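Local coordinates for cytoplasmic protein (Cryptococcus neoformans var. grubii serotype A, PDB 7LPO) that probably hydrolyses steryl beta-glucosides, acting as a sterylglucosidase of glycoside hydrolase family 5, at residues L158-I166 and W353-L363; W212-T220 and N231-F240. One frame throughout, in Å; residues are numbered along the deposited sequence.

Following the chain from the N terminus, helix 159-163 comes first and helix 206-221 is the next helix after it. Contact 2 closes a short loop, only 10 residues between its segments, by folding helix 206-221 back against the start of helix 232-254. Contact 1 closes a far longer one, bringing the loop after helix 350-353 back to helix 159-163 across 186 intervening residues, so all of contact 2 lies within its span. Their centres are about 12 Å apart and they touch: Cys164 packs on Phe214 and Leu236, Trp361 on Ile232, and Trp159 on Phe235. Helix 232-254 is thus shared ground between them.

Contact 1: L158-I166 and W353-L363; sequences LWTLYACGI and WGWTRGKEWAL
Trp159 and Trp353 meet where the CB of Trp159 sits squarely over the indole face of Trp353, 3.6 Å from the centroid of its five-membered ring, a CH-pi contact. The CG of Trp159 lies between its own backbone N and carbonyl carbon (chi1 56°), which leads the indole off past Trp353, so that CB covers that face while CE3 goes on to Trp355 CZ3; the indoles of Trp159 and Trp353 are left oblique, planes 42° apart. Tyr162 adds a third ring, its CD2 3.7 Å from NE1 of Trp353. One turn along, Trp355 lies over the helix with Ala163 CB above one face, 3.7 Å from CZ2; a methyl is small enough to let the wide indole come down close to the backbone, where CZ2 is 3.3 Å from Ala163 CA.

At the helix end the contact becomes polar. Arg357 NH1 donates an almost straight bond (171°) to Ala163 O, 2.9 Å away and near the guanidinium plane, though the donor stands well above the carbonyl plane. NH2 gives a more bent bond to Tyr162 O, which also accepts from Gly165 N on the opposite face. A cation probably suits the partly negative carbonyl end of even a short helix. The guanidinium stands edge-on over the Trp361 indole, with NH1 3.2 Å above the indole plane, offset toward the rim, and a water joins Trp361 NE1 to Cys164 O.

Further out, Asp345 forms a salt bridge with Arg357 NH2 and so helps position it; Trp159 NE1 donates to Glu109 O, and Tyr162 OH bonds to Glu66 and Arg348. Gly165 has positive phi. The whole is an aromatic cluster beside a Schellman-terminated helix whose last carbonyls are bonded by an arginine from a distant irregular loop.

Contact 2: W212-T220 and N231-F240; sequences WTFFFAGKT and NIQDFLQDHF
This is a buried packing of two consecutive helices: helix 206-221 turns back through a short connection onto the first turns of helix 232-254, and helix 400-419 packs on Phe216 and Phe240. The segment axes approach to 7.0 Å and run at 132°, roughly antiparallel but strongly inclined. So close an approach depends on Gly218, whose lack of a side chain lets Asn231, Ile232 and Gln233 lie against its backbone.

Where helix 206-221 kinks, Lys219 N makes no bond to the preceding turn, and Phe215 O, its usual acceptor there, goes without that donor; two glutamines replace the lost bond. Gln233 sends its extended chain across, CG anti to the backbone N (chi1 173°), and its OE1 takes the N-H of Lys219 N at 2.9 Å, in the plane of the Gln233 side-chain carbonyl. Gln237 NE2 supplies Phe215 O at 2.7 Å, while its OE1 bonds to His408. The same side chain lays CG over the centre of the Phe215 ring, 3.9 Å from the centroid. Phe240 CD2 comes to the edge of that ring, and Leu236 CB packs 3.7 Å from Phe215 CD1.

Next to it along helix 206-221, Phe214 takes the CG2 methyl of beta-branched Ile232 over one ring face, 3.8 Å from Phe214 CG, a CH-pi contact. Toward the surface, Lys219 bends at chi3 (-84°) and passes over the Gln233 amide; its NZ forms a salt bridge with Asp234 OD1 at 3.1 Å, reached on the syn side.

Asn231 is the N-cap of helix 232-254, its OD1 accepting from Gln233 N at 2.7 Å; ND2 bonds to Ala222 O and weakly to Gly218 O. The arrangement is two consecutive helices packed at a steep angle, with an Asn N-cap and a glycine at the crossing.

Contact 1: L158-I166 and W353-L363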
loop_
_atom_site.group_PDB
_atom_site.type_symbol
_atom_site.label_atom_id
_atom_site.label_comp_id
_atom_site.label_asym_id
_atom_site.label_seq_id
_atom_site.Cartn_x
_atom_site.Cartn_y
_atom_site.Cartn_z
ATOM N N LEU A 158 -4.183 -17.363 -10.476
ATOM C CA LEU A 158 -3.189 -18.385 -10.788
ATOM C C LEU A 158 -3.013 -18.587 -12.289
ATOM O O LEU A 158 -1.911 -18.923 -12.743
ATOM C CB LEU A 158 -3.589 -19.705 -10.126
ATOM C CG LEU A 158 -2.784 -20.957 -10.460
ATOM C CD1 LEU A 158 -1.370 -20.868 -9.910
ATOM C CD2 LEU A 158 -3.513 -22.167 -9.888
ATOM N N TRP A 159 -4.068 -18.395 -13.077
ATOM C CA TRP A 159 -3.920 -18.685 -14.492
ATOM C C TRP A 159 -2.978 -17.715 -15.196
ATOM O O TRP A 159 -2.542 -18.018 -16.311
ATOM C CB TRP A 159 -5.286 -18.711 -15.186
ATOM C CG TRP A 159 -6.156 -17.480 -15.072
ATOM C CD1 TRP A 159 -7.229 -17.315 -14.253
ATOM C CD2 TRP A 159 -6.052 -16.278 -15.842
ATOM N NE1 TRP A 159 -7.799 -16.084 -14.456
ATOM C CE2 TRP A 159 -7.094 -15.426 -15.426
ATOM C CE3 TRP A 159 -5.183 -15.842 -16.844
ATOM C CZ2 TRP A 159 -7.282 -14.161 -15.967
ATOM C CZ3 TRP A 159 -5.371 -14.585 -17.381
ATOM C CH2 TRP A 159 -6.412 -13.756 -16.942
ATOM N N THR A 160 -2.634 -16.574 -14.579
ATOM C CA THR A 160 -1.670 -15.683 -15.224
ATOM C C THR A 160 -0.283 -16.311 -15.275
ATOM O O THR A 160 0.475 -16.063 -16.218
ATOM C CB THR A 160 -1.592 -14.320 -14.515
ATOM O OG1 THR A 160 -1.198 -14.488 -13.142
ATOM C CG2 THR A 160 -2.934 -13.602 -14.599
ATOM N N LEU A 161 0.069 -17.119 -14.274
ATOM C CA LEU A 161 1.342 -17.836 -14.316
ATOM C C LEU A 161 1.411 -18.766 -15.524
ATOM O O LEU A 161 2.417 -18.804 -16.245
ATOM C CB LEU A 161 1.537 -18.637 -13.030
ATOM C CG LEU A 161 2.120 -17.901 -11.828
ATOM C CD1 LEU A 161 1.128 -16.879 -11.342
ATOM C CD2 LEU A 161 2.466 -18.879 -10.713
ATOM N N TYR A 162 0.357 -19.556 -15.734
ATOM C CA TYR A 162 0.316 -20.432 -16.897
ATOM C C TYR A 162 0.368 -19.629 -18.186
ATOM O O TYR A 162 1.055 -20.016 -19.135
ATOM C CB TYR A 162 -0.941 -21.287 -16.845
ATOM C CG TYR A 162 -0.892 -22.369 -15.815
ATOM C CD1 TYR A 162 -0.094 -23.489 -16.001
ATOM C CD2 TYR A 162 -1.634 -22.281 -14.659
ATOM C CE1 TYR A 162 -0.051 -24.493 -15.075
ATOM C CE2 TYR A 162 -1.598 -23.288 -13.721
ATOM C CZ TYR A 162 -0.808 -24.393 -13.941
ATOM O OH TYR A 162 -0.771 -25.396 -13.008
ATOM N N ALA A 163 -0.332 -18.494 -18.233
ATOM C CA ALA A 163 -0.264 -17.649 -19.420
ATOM C C ALA A 163 1.170 -17.224 -19.717
ATOM O O ALA A 163 1.542 -17.084 -20.892
ATOM C CB ALA A 163 -1.167 -16.433 -19.248
ATOM N N CYS A 164 1.990 -17.040 -18.675
ATOM C CA CYS A 164 3.392 -16.661 -18.815
ATOM C C CYS A 164 4.317 -17.853 -19.036
ATOM O O CYS A 164 5.539 -17.671 -19.091
ATOM C CB CYS A 164 3.851 -15.882 -17.578
ATOM S SG CYS A 164 3.026 -14.261 -17.421
ATOM N N GLY A 165 3.766 -19.056 -19.184
ATOM C CA GLY A 165 4.579 -20.221 -19.466
ATOM C C GLY A 165 5.337 -20.757 -18.282
ATOM O O GLY A 165 6.374 -21.393 -18.459
ATOM N N ILE A 166 4.841 -20.525 -17.073
ATOM C CA ILE A 166 5.520 -20.889 -15.840
ATOM C C ILE A 166 4.735 -22.022 -15.202
ATOM O O ILE A 166 3.503 -21.958 -15.127
ATOM C CB ILE A 166 5.629 -19.684 -14.885
ATOM C CG1 ILE A 166 6.724 -18.729 -15.359
ATOM C CG2 ILE A 166 5.928 -20.137 -13.470
ATOM C CD1 ILE A 166 6.608 -17.332 -14.789
ATOM N N TRP A 353 -7.270 -23.275 -19.746
ATOM C CA TRP A 353 -7.859 -21.964 -19.505
ATOM C C TRP A 353 -8.385 -21.308 -20.774
ATOM O O TRP A 353 -9.155 -20.347 -20.681
ATOM C CB TRP A 353 -6.827 -21.054 -18.833
ATOM C CG TRP A 353 -6.339 -21.602 -17.514
ATOM C CD1 TRP A 353 -5.154 -22.241 -17.270
ATOM C CD2 TRP A 353 -7.037 -21.562 -16.267
ATOM N NE1 TRP A 353 -5.074 -22.595 -15.945
ATOM C CE2 TRP A 353 -6.219 -22.191 -15.308
ATOM C CE3 TRP A 353 -8.276 -21.051 -15.868
ATOM C CZ2 TRP A 353 -6.597 -22.317 -13.972
ATOM C CZ3 TRP A 353 -8.650 -21.180 -14.545
ATOM C CH2 TRP A 353 -7.815 -21.808 -13.611
ATOM N N GLY A 354 -7.985 -21.787 -21.947
ATOM C CA GLY A 354 -8.656 -21.411 -23.178
ATOM C C GLY A 354 -8.075 -20.255 -23.965
ATOM O O GLY A 354 -8.825 -19.425 -24.481
ATOM N N TRP A 355 -6.756 -20.181 -24.083
ATOM C CA TRP A 355 -6.121 -19.269 -25.021
ATOM C C TRP A 355 -5.282 -20.080 -25.998
ATOM O O TRP A 355 -5.017 -21.267 -25.788
ATOM C CB TRP A 355 -5.265 -18.213 -24.297
ATOM C CG TRP A 355 -4.263 -18.774 -23.342
ATOM C CD1 TRP A 355 -3.100 -19.411 -23.653
ATOM C CD2 TRP A 355 -4.339 -18.754 -21.912
ATOM N NE1 TRP A 355 -2.436 -19.785 -22.501
ATOM C CE2 TRP A 355 -3.184 -19.402 -21.419
ATOM C CE3 TRP A 355 -5.272 -18.259 -21.001
ATOM C CZ2 TRP A 355 -2.938 -19.560 -20.056
ATOM C CZ3 TRP A 355 -5.017 -18.407 -19.647
ATOM C CH2 TRP A 355 -3.860 -19.059 -19.190
ATOM N N THR A 356 -4.868 -19.428 -27.080
ATOM C CA THR A 356 -3.976 -20.020 -28.069
ATOM C C THR A 356 -2.614 -19.343 -27.967
ATOM O O THR A 356 -2.514 -18.120 -28.109
ATOM C CB THR A 356 -4.540 -19.867 -29.484
ATOM O OG1 THR A 356 -5.850 -20.440 -29.543
ATOM C CG2 THR A 356 -3.650 -20.564 -30.507
ATOM N N ARG A 357 -1.573 -20.133 -27.745
ATOM C CA ARG A 357 -0.220 -19.615 -27.651
ATOM C C ARG A 357 0.461 -19.678 -29.011
ATOM O O ARG A 357 0.342 -20.673 -29.732
ATOM C CB ARG A 357 0.586 -20.406 -26.623
ATOM C CG ARG A 357 1.842 -19.684 -26.140
ATOM C CD ARG A 357 2.639 -20.577 -25.225
ATOM N NE ARG A 357 1.889 -20.967 -24.034
ATOM C CZ ARG A 357 1.685 -20.173 -22.985
ATOM N NH1 ARG A 357 2.163 -18.934 -22.980
ATOM N NH2 ARG A 357 0.997 -20.613 -21.947
ATOM N N GLY A 358 1.163 -18.600 -29.361
ATOM C CA GLY A 358 1.804 -18.519 -30.658
ATOM C C GLY A 358 2.957 -19.494 -30.795
ATOM O O GLY A 358 3.543 -19.956 -29.817
ATOM N N LYS A 359 3.300 -19.795 -32.049
ATOM C CA LYS A 359 4.273 -20.849 -32.308
ATOM C C LYS A 359 5.709 -20.423 -32.034
ATOM O O LYS A 359 6.569 -21.285 -31.855
ATOM C CB LYS A 359 4.164 -21.341 -33.755
ATOM C CG LYS A 359 2.969 -22.267 -34.046
ATOM C CD LYS A 359 2.884 -23.503 -33.127
ATOM C CE LYS A 359 4.255 -24.102 -32.795
ATOM N NZ LYS A 359 4.142 -25.454 -32.144
ATOM N N GLU A 360 6.011 -19.136 -31.991
ATOM C CA GLU A 360 7.367 -18.729 -31.642
ATOM C C GLU A 360 7.579 -18.597 -30.134
ATOM O O GLU A 360 8.701 -18.315 -29.699
ATOM C CB GLU A 360 7.724 -17.420 -32.355
ATOM C CG GLU A 360 7.939 -17.576 -33.873
ATOM C CD GLU A 360 8.674 -18.869 -34.261
ATOM O OE1 GLU A 360 7.995 -19.862 -34.633
ATOM O OE2 GLU A 360 9.925 -18.894 -34.186
ATOM N N TRP A 361 6.547 -18.822 -29.327
ATOM C CA TRP A 361 6.679 -18.815 -27.869
ATOM C C TRP A 361 7.156 -20.192 -27.443
ATOM O O TRP A 361 6.356 -21.081 -27.157
ATOM C CB TRP A 361 5.357 -18.477 -27.192
ATOM C CG TRP A 361 5.501 -18.115 -25.742
ATOM C CD1 TRP A 361 6.480 -18.532 -24.874
ATOM C CD2 TRP A 361 4.644 -17.250 -24.990
ATOM N NE1 TRP A 361 6.277 -17.983 -23.628
ATOM C CE2 TRP A 361 5.162 -17.190 -23.672
ATOM C CE3 TRP A 361 3.490 -16.521 -25.301
ATOM C CZ2 TRP A 361 4.568 -16.438 -22.676
ATOM C CZ3 TRP A 361 2.903 -15.769 -24.316
ATOM C CH2 TRP A 361 3.443 -15.728 -23.011
ATOM N N ALA A 362 8.473 -20.373 -27.401
ATOM C CA ALA A 362 9.026 -21.660 -27.006
ATOM C C ALA A 362 8.639 -21.970 -25.566
ATOM O O ALA A 362 8.696 -21.104 -24.688
ATOM C CB ALA A 362 10.544 -21.653 -27.157
ATOM N N LEU A 363 8.216 -23.205 -25.333
ATOM C CA LEU A 363 7.837 -23.672 -24.012
ATOM C C LEU A 363 8.877 -24.652 -23.488
ATOM O O LEU A 363 9.654 -25.240 -24.243
ATOM C CB LEU A 363 6.454 -24.326 -24.045
ATOM C CG LEU A 363 5.297 -23.351 -24.290
ATOM C CD1 LEU A 363 4.011 -24.123 -24.604
ATOM C CD2 LEU A 363 5.108 -22.438 -23.105
HETATM O O HOH W 1 7.633 -18.154 -20.973
#

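Contact 2: W212-T220 and N231-F240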
loop_
_atom_site.group_PDB
_atom_site.type_symbol
_atom_site.label_atom_id
_atom_site.label_comp_id
_atom_site.label_asym_id
_atom_site.label_seq_id
_atom_site.Cartn_x
_atom_site.Cartn_y
_atom_site.Cartn_z
ATOM N N TRP A 212 6.784 -9.427 -14.526
ATOM C CA TRP A 212 6.659 -7.978 -14.584
ATOM C C TRP A 212 7.239 -7.412 -15.874
ATOM O O TRP A 212 6.733 -6.410 -16.384
ATOM C CB TRP A 212 7.335 -7.351 -13.369
ATOM C CG TRP A 212 6.550 -7.476 -12.115
ATOM C CD1 TRP A 212 6.890 -8.188 -11.012
ATOM C CD2 TRP A 212 5.276 -6.875 -11.834
ATOM N NE1 TRP A 212 5.912 -8.063 -10.050
ATOM C CE2 TRP A 212 4.909 -7.266 -10.533
ATOM C CE3 TRP A 212 4.412 -6.045 -12.558
ATOM C CZ2 TRP A 212 3.722 -6.850 -9.930
ATOM C CZ3 TRP A 212 3.236 -5.630 -11.959
ATOM C CH2 TRP A 212 2.900 -6.036 -10.656
ATOM N N THR A 213 8.295 -8.025 -16.415
ATOM C CA THR A 213 8.816 -7.589 -17.708
ATOM C C THR A 213 7.790 -7.838 -18.812
ATOM O O THR A 213 7.607 -6.999 -19.705
ATOM C CB THR A 213 10.131 -8.313 -18.009
ATOM O OG1 THR A 213 11.089 -8.056 -16.977
ATOM C CG2 THR A 213 10.732 -7.861 -19.325
ATOM N N PHE A 214 7.109 -8.990 -18.756
ATOM C CA PHE A 214 5.981 -9.255 -19.644
ATOM C C PHE A 214 4.914 -8.173 -19.496
ATOM O O PHE A 214 4.513 -7.534 -20.474
ATOM C CB PHE A 214 5.380 -10.639 -19.331
ATOM C CG PHE A 214 6.188 -11.818 -19.826
ATOM C CD1 PHE A 214 7.271 -11.662 -20.670
ATOM C CD2 PHE A 214 5.831 -13.110 -19.453
ATOM C CE1 PHE A 214 7.981 -12.774 -21.142
ATOM C CE2 PHE A 214 6.546 -14.222 -19.912
ATOM C CZ PHE A 214 7.617 -14.054 -20.752
ATOM N N PHE A 215 4.455 -7.950 -18.260
ATOM C CA PHE A 215 3.312 -7.071 -18.013
ATOM C C PHE A 215 3.525 -5.674 -18.588
ATOM O O PHE A 215 2.639 -5.125 -19.254
ATOM C CB PHE A 215 3.047 -6.991 -16.506
ATOM C CG PHE A 215 1.768 -6.277 -16.138
ATOM C CD1 PHE A 215 0.545 -6.937 -16.196
ATOM C CD2 PHE A 215 1.789 -4.954 -15.715
ATOM C CE1 PHE A 215 -0.623 -6.302 -15.848
ATOM C CE2 PHE A 215 0.611 -4.312 -15.365
ATOM C CZ PHE A 215 -0.601 -5.002 -15.433
ATOM N N PHE A 216 4.675 -5.067 -18.312
ATOM C CA PHE A 216 4.902 -3.671 -18.650
ATOM C C PHE A 216 5.628 -3.477 -19.966
ATOM O O PHE A 216 5.542 -2.386 -20.534
ATOM C CB PHE A 216 5.723 -2.970 -17.561
ATOM C CG PHE A 216 4.944 -2.622 -16.345
ATOM C CD1 PHE A 216 3.863 -1.769 -16.419
ATOM C CD2 PHE A 216 5.287 -3.154 -15.124
ATOM C CE1 PHE A 216 3.143 -1.452 -15.301
ATOM C CE2 PHE A 216 4.569 -2.833 -13.994
ATOM C CZ PHE A 216 3.500 -1.979 -14.081
ATOM N N ALA A 217 6.351 -4.492 -20.460
ATOM C CA ALA A 217 7.214 -4.265 -21.613
ATOM C C ALA A 217 7.428 -5.510 -22.465
ATOM O O ALA A 217 8.444 -5.590 -23.166
ATOM C CB ALA A 217 8.584 -3.729 -21.134
ATOM N N GLY A 218 6.506 -6.472 -22.425
ATOM C CA GLY A 218 6.645 -7.662 -23.250
ATOM C C GLY A 218 6.856 -7.360 -24.723
ATOM O O GLY A 218 7.595 -8.067 -25.411
ATOM N N LYS A 219 6.217 -6.304 -25.231
ATOM C CA LYS A 219 6.345 -5.997 -26.656
ATOM C C LYS A 219 7.753 -5.543 -27.023
ATOM O O LYS A 219 8.147 -5.646 -28.190
ATOM C CB LYS A 219 5.330 -4.923 -27.065
ATOM C CG LYS A 219 3.896 -5.420 -27.119
ATOM C CD LYS A 219 2.927 -4.313 -27.526
ATOM C CE LYS A 219 2.522 -3.463 -26.330
ATOM N NZ LYS A 219 1.290 -2.646 -26.588
ATOM N N THR A 220 8.519 -5.053 -26.055
ATOM C CA THR A 220 9.880 -4.590 -26.291
ATOM C C THR A 220 10.908 -5.693 -26.082
ATOM O O THR A 220 11.833 -5.836 -26.889
ATOM C CB THR A 220 10.189 -3.413 -25.358
ATOM O OG1 THR A 220 9.289 -2.337 -25.642
ATOM C CG2 THR A 220 11.640 -2.931 -25.502
ATOM N N ASN A 231 0.597 -9.692 -27.958
ATOM C CA ASN A 231 1.741 -9.857 -27.071
ATOM C C ASN A 231 1.252 -10.094 -25.639
ATOM O O ASN A 231 0.229 -9.557 -25.208
ATOM C CB ASN A 231 2.662 -8.642 -27.117
ATOM C CG ASN A 231 3.964 -8.866 -26.319
ATOM O OD1 ASN A 231 4.025 -8.635 -25.112
ATOM N ND2 ASN A 231 4.991 -9.327 -26.998
ATOM N N ILE A 232 1.979 -10.934 -24.903
ATOM C CA ILE A 232 1.651 -11.193 -23.501
ATOM C C ILE A 232 1.454 -9.895 -22.721
ATOM O O ILE A 232 0.641 -9.839 -21.786
ATOM C CB ILE A 232 2.754 -12.073 -22.871
ATOM C CG1 ILE A 232 2.413 -12.456 -21.436
ATOM C CG2 ILE A 232 4.099 -11.355 -22.913
ATOM C CD1 ILE A 232 1.070 -13.097 -21.277
ATOM N N GLN A 233 2.158 -8.828 -23.104
ATOM C CA GLN A 233 1.993 -7.550 -22.413
ATOM C C GLN A 233 0.553 -7.051 -22.502
ATOM O O GLN A 233 -0.029 -6.615 -21.500
ATOM C CB GLN A 233 2.960 -6.508 -22.990
ATOM C CG GLN A 233 2.763 -5.101 -22.456
ATOM C CD GLN A 233 3.581 -4.058 -23.213
ATOM O OE1 GLN A 233 4.620 -4.372 -23.797
ATOM N NE2 GLN A 233 3.110 -2.807 -23.204
ATOM N N ASP A 234 -0.035 -7.091 -23.703
ATOM C CA ASP A 234 -1.410 -6.625 -23.873
ATOM C C ASP A 234 -2.400 -7.593 -23.240
ATOM O O ASP A 234 -3.367 -7.172 -22.595
ATOM C CB ASP A 234 -1.722 -6.432 -25.360
ATOM C CG ASP A 234 -1.127 -5.134 -25.921
ATOM O OD1 ASP A 234 -0.997 -4.151 -25.156
ATOM O OD2 ASP A 234 -0.774 -5.100 -27.122
ATOM N N PHE A 235 -2.178 -8.893 -23.417
ATOM C CA PHE A 235 -3.034 -9.887 -22.783
ATOM C C PHE A 235 -3.142 -9.631 -21.280
ATOM O O PHE A 235 -4.245 -9.484 -20.744
ATOM C CB PHE A 235 -2.475 -11.283 -23.087
ATOM C CG PHE A 235 -3.334 -12.414 -22.607
ATOM C CD1 PHE A 235 -3.186 -12.918 -21.325
ATOM C CD2 PHE A 235 -4.271 -12.991 -23.442
ATOM C CE1 PHE A 235 -3.973 -13.968 -20.884
ATOM C CE2 PHE A 235 -5.062 -14.034 -23.006
ATOM C CZ PHE A 235 -4.912 -14.525 -21.732
ATOM N N LEU A 236 -2.004 -9.529 -20.588
ATOM C CA LEU A 236 -2.046 -9.338 -19.139
ATOM C C LEU A 236 -2.641 -7.982 -18.770
ATOM O O LEU A 236 -3.513 -7.902 -17.898
ATOM C CB LEU A 236 -0.647 -9.488 -18.537
ATOM C CG LEU A 236 -0.023 -10.881 -18.641
ATOM C CD1 LEU A 236 1.423 -10.929 -18.121
ATOM C CD2 LEU A 236 -0.882 -11.903 -17.910
ATOM N N GLN A 237 -2.190 -6.899 -19.414
ATOM C CA GLN A 237 -2.694 -5.579 -19.036
ATOM C C GLN A 237 -4.182 -5.448 -19.346
ATOM O O GLN A 237 -4.942 -4.898 -18.541
ATOM C CB GLN A 237 -1.907 -4.468 -19.745
ATOM C CG GLN A 237 -0.494 -4.255 -19.226
ATOM C CD GLN A 237 0.061 -2.864 -19.542
ATOM O OE1 GLN A 237 -0.657 -1.858 -19.493
ATOM N NE2 GLN A 237 1.355 -2.804 -19.848
ATOM N N ASP A 238 -4.621 -5.944 -20.508
ATOM C CA ASP A 238 -6.030 -5.825 -20.878
ATOM C C ASP A 238 -6.926 -6.608 -19.925
ATOM O O ASP A 238 -8.030 -6.162 -19.593
ATOM C CB ASP A 238 -6.254 -6.311 -22.315
ATOM C CG ASP A 238 -5.723 -5.346 -23.356
ATOM O OD1 ASP A 238 -5.236 -4.259 -22.989
ATOM O OD2 ASP A 238 -5.782 -5.682 -24.556
ATOM N N HIS A 239 -6.495 -7.795 -19.494
ATOM C CA HIS A 239 -7.339 -8.559 -18.575
ATOM C C HIS A 239 -7.394 -7.890 -17.203
ATOM O O HIS A 239 -8.450 -7.859 -16.560
ATOM C CB HIS A 239 -6.842 -10.007 -18.468
ATOM C CG HIS A 239 -7.319 -10.891 -19.582
ATOM N ND1 HIS A 239 -6.641 -11.016 -20.776
ATOM C CD2 HIS A 239 -8.415 -11.683 -19.690
ATOM C CE1 HIS A 239 -7.295 -11.848 -21.570
ATOM N NE2 HIS A 239 -8.380 -12.262 -20.939
ATOM N N PHE A 240 -6.279 -7.309 -16.752
ATOM C CA PHE A 240 -6.285 -6.624 -15.460
ATOM C C PHE A 240 -7.153 -5.371 -15.510
ATOM O O PHE A 240 -7.964 -5.122 -14.611
ATOM C CB PHE A 240 -4.853 -6.272 -15.043
ATOM C CG PHE A 240 -4.778 -5.314 -13.886
ATOM C CD1 PHE A 240 -5.093 -5.730 -12.602
ATOM C CD2 PHE A 240 -4.411 -3.998 -14.084
ATOM C CE1 PHE A 240 -5.037 -4.841 -11.539
ATOM C CE2 PHE A 240 -4.349 -3.118 -13.036
ATOM C CZ PHE A 240 -4.656 -3.535 -11.760
HETATM O O HOH W 2 3.444 -0.614 -20.296
HETATM O O HOH W 3 6.664 -2.474 -24.584
#